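Local coordinates for protein francisella virulence factor (Francisella novicida, PDB 5EVF) that is of unknown molecular function but acts as a virulence factor conserved in Francisella, at residues Q38-Q43 against R99-R104. Sequence-based numbering, arbitrary orientation.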
loop_
_atom_site.group_PDB
_atom_site.type_symbol
_atom_site.label_atom_id
_atom_site.label_comp_id
_atom_site.label_asym_id
_atom_site.label_seq_id
_atom_site.Cartn_x
_atom_site.Cartn_y
_atom_site.Cartn_z
ATOM N N GLN A 38 -15.172 4.557 -2.526
ATOM C CA GLN A 38 -16.306 4.121 -3.335
ATOM C C GLN A 38 -15.869 3.604 -4.702
ATOM O O GLN A 38 -15.167 4.289 -5.450
ATOM C CB GLN A 38 -17.288 5.279 -3.508
ATOM C CG GLN A 38 -18.374 5.013 -4.532
ATOM C CD GLN A 38 -19.210 6.242 -4.820
ATOM O OE1 GLN A 38 -19.894 6.761 -3.937
ATOM N NE2 GLN A 38 -19.157 6.718 -6.060
ATOM N N GLY A 39 -16.304 2.388 -5.031
ATOM C CA GLY A 39 -16.018 1.787 -6.316
ATOM C C GLY A 39 -14.771 0.933 -6.376
ATOM O O GLY A 39 -14.481 0.367 -7.438
ATOM N N ASN A 40 -14.031 0.805 -5.279
ATOM C CA ASN A 40 -12.793 0.042 -5.327
ATOM C C ASN A 40 -13.079 -1.438 -5.558
ATOM O O ASN A 40 -14.167 -1.943 -5.268
ATOM C CB ASN A 40 -11.980 0.239 -4.043
ATOM C CG ASN A 40 -12.535 -0.545 -2.864
ATOM O OD1 ASN A 40 -12.165 -1.703 -2.654
ATOM N ND2 ASN A 40 -13.421 0.077 -2.091
ATOM N N ILE A 41 -12.081 -2.135 -6.110
ATOM C CA ILE A 41 -12.182 -3.575 -6.343
ATOM C C ILE A 41 -11.507 -4.396 -5.254
ATOM O O ILE A 41 -11.644 -5.628 -5.245
ATOM C CB ILE A 41 -11.581 -3.969 -7.709
ATOM C CG1 ILE A 41 -10.083 -3.649 -7.746
ATOM C CG2 ILE A 41 -12.334 -3.261 -8.834
ATOM C CD1 ILE A 41 -9.322 -4.343 -8.855
ATOM N N GLY A 42 -10.777 -3.763 -4.352
ATOM C CA GLY A 42 -10.040 -4.485 -3.336
ATOM C C GLY A 42 -9.085 -3.535 -2.646
ATOM O O GLY A 42 -8.985 -2.358 -2.997
ATOM N N GLN A 43 -8.399 -4.066 -1.647
ATOM C CA GLN A 43 -7.413 -3.303 -0.894
ATOM C C GLN A 43 -6.048 -3.952 -1.013
ATOM O O GLN A 43 -5.935 -5.166 -1.131
ATOM C CB GLN A 43 -7.737 -3.232 0.601
ATOM C CG GLN A 43 -9.164 -3.023 0.972
ATOM C CD GLN A 43 -9.399 -3.232 2.461
ATOM O OE1 GLN A 43 -10.483 -3.642 2.868
ATOM N NE2 GLN A 43 -8.378 -2.975 3.276
ATOM N N ARG A 99 -2.349 1.470 3.737
ATOM C CA ARG A 99 -3.645 0.966 3.290
ATOM C C ARG A 99 -3.930 1.587 1.936
ATOM O O ARG A 99 -3.900 2.816 1.802
ATOM C CB ARG A 99 -4.740 1.331 4.292
ATOM C CG ARG A 99 -6.169 1.004 3.842
ATOM C CD ARG A 99 -6.451 -0.471 4.037
ATOM N NE ARG A 99 -6.414 -0.846 5.441
ATOM C CZ ARG A 99 -7.481 -0.860 6.245
ATOM N NH1 ARG A 99 -8.698 -0.547 5.786
ATOM N NH2 ARG A 99 -7.347 -1.209 7.524
ATOM N N GLY A 100 -4.166 0.753 0.940
ATOM C CA GLY A 100 -4.451 1.232 -0.403
ATOM C C GLY A 100 -5.741 0.611 -0.893
ATOM O O GLY A 100 -6.086 -0.507 -0.510
ATOM N N TYR A 101 -6.494 1.387 -1.660
ATOM C CA TYR A 101 -7.689 0.885 -2.327
ATOM C C TYR A 101 -7.410 0.856 -3.816
ATOM O O TYR A 101 -6.902 1.838 -4.368
ATOM C CB TYR A 101 -8.904 1.743 -1.999
ATOM C CG TYR A 101 -9.278 1.570 -0.545
ATOM C CD1 TYR A 101 -10.253 0.660 -0.184
ATOM C CD2 TYR A 101 -8.624 2.273 0.459
ATOM C CE1 TYR A 101 -10.593 0.459 1.117
ATOM C CE2 TYR A 101 -8.959 2.067 1.796
ATOM C CZ TYR A 101 -9.957 1.165 2.105
ATOM O OH TYR A 101 -10.333 0.924 3.412
ATOM N N ALA A 102 -7.724 -0.273 -4.453
ATOM C CA ALA A 102 -7.432 -0.487 -5.862
ATOM C C ALA A 102 -8.675 -0.255 -6.704
ATOM O O ALA A 102 -9.787 -0.587 -6.290
ATOM C CB ALA A 102 -6.917 -1.907 -6.099
ATOM N N PHE A 103 -8.471 0.290 -7.902
ATOM C CA PHE A 103 -9.555 0.623 -8.809
ATOM C C PHE A 103 -9.223 0.144 -10.212
ATOM O O PHE A 103 -8.052 0.068 -10.596
ATOM C CB PHE A 103 -9.802 2.128 -8.827
ATOM C CG PHE A 103 -10.194 2.687 -7.492
ATOM C CD1 PHE A 103 -9.234 2.979 -6.532
ATOM C CD2 PHE A 103 -11.518 2.943 -7.199
ATOM C CE1 PHE A 103 -9.599 3.496 -5.302
ATOM C CE2 PHE A 103 -11.881 3.474 -5.964
ATOM C CZ PHE A 103 -10.925 3.743 -5.021
ATOM N N ARG A 104 -10.273 -0.204 -10.960
ATOM C CA ARG A 104 -10.206 -0.500 -12.388
ATOM C C ARG A 104 -10.976 0.557 -13.162
ATOM O O ARG A 104 -12.044 0.997 -12.724
ATOM C CB ARG A 104 -10.832 -1.855 -12.717
ATOM C CG ARG A 104 -10.114 -3.051 -12.180
ATOM C CD ARG A 104 -9.054 -3.503 -13.140
ATOM N NE ARG A 104 -9.543 -4.086 -14.388
ATOM C CZ ARG A 104 -8.739 -4.646 -15.292
ATOM N NH1 ARG A 104 -7.428 -4.702 -15.066
ATOM N NH2 ARG A 104 -9.230 -5.154 -16.418
HETATM O O HOH W 1 -12.848 0.230 -9.683
#
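Two backbone hydrogen bonds join Ile-41 and Gly-42 to Ala-102. Ile-41 N donates to Ala-102 O at 2.8 Å, and Ala-102 N donates to Gly-42 O over an equal length but almost straight, with 179° at the hydrogen. Beyond them the backbones stay close: Gln-43 CA lies 3.1 Å from Gly-100 O in a CA-H...O contact, and Gln-43 and Tyr-101 form an antiparallel non-hydrogen-bonded pair. Where direct bonding ends, one water links the chains, donating to Gly-39 O and accepting from Arg-104 N.

Asn-40 lies between two aromatic rings, those of Phe-103 and Tyr-101. Its CB sits over one face of the Phe-103 ring, offset toward the rim and 4.0 Å from the centroid, a CH-pi contact, while Gln-38 O meets the same ring at its edge, in plane with it, 3.4 Å from CE2. With chi1 at 76°, Asn-40 CG stands between its own N and carbonyl carbon and comes to the edge of the Tyr-101 ring, beside CD1; amide and ring planes are 72° apart. Asn-40 ND2 is hydrogen-bonded to Thr-37 O, which ties the amide back to the preceding loop. Gln-43 runs side by side with Tyr-101, its CG 3.8 Å from CE1. Within segment 99-104, the Tyr-101 hydroxyl oxygen, close to the guanidinium plane, accepts a bent hydrogen bond from Arg-99 NH1.

This is the entry of strand 42-49 into a mixed sheet, alongside the end of strand 95-103. Strand 6-12 flanks 42-49 on its other side, and Lys-13, just past it, makes a backbone hydrogen bond with Ile-41.

Apolar contacts border the bonded backbone. Ile-41 CG1 approaches Ala-102 CB at 4.0 Å, and Ile-41 CD1 rests 3.7 Å from Arg-104 CG, on the aliphatic part of an arginine whose NH1 hydrogen-bonds to Gly-75 O.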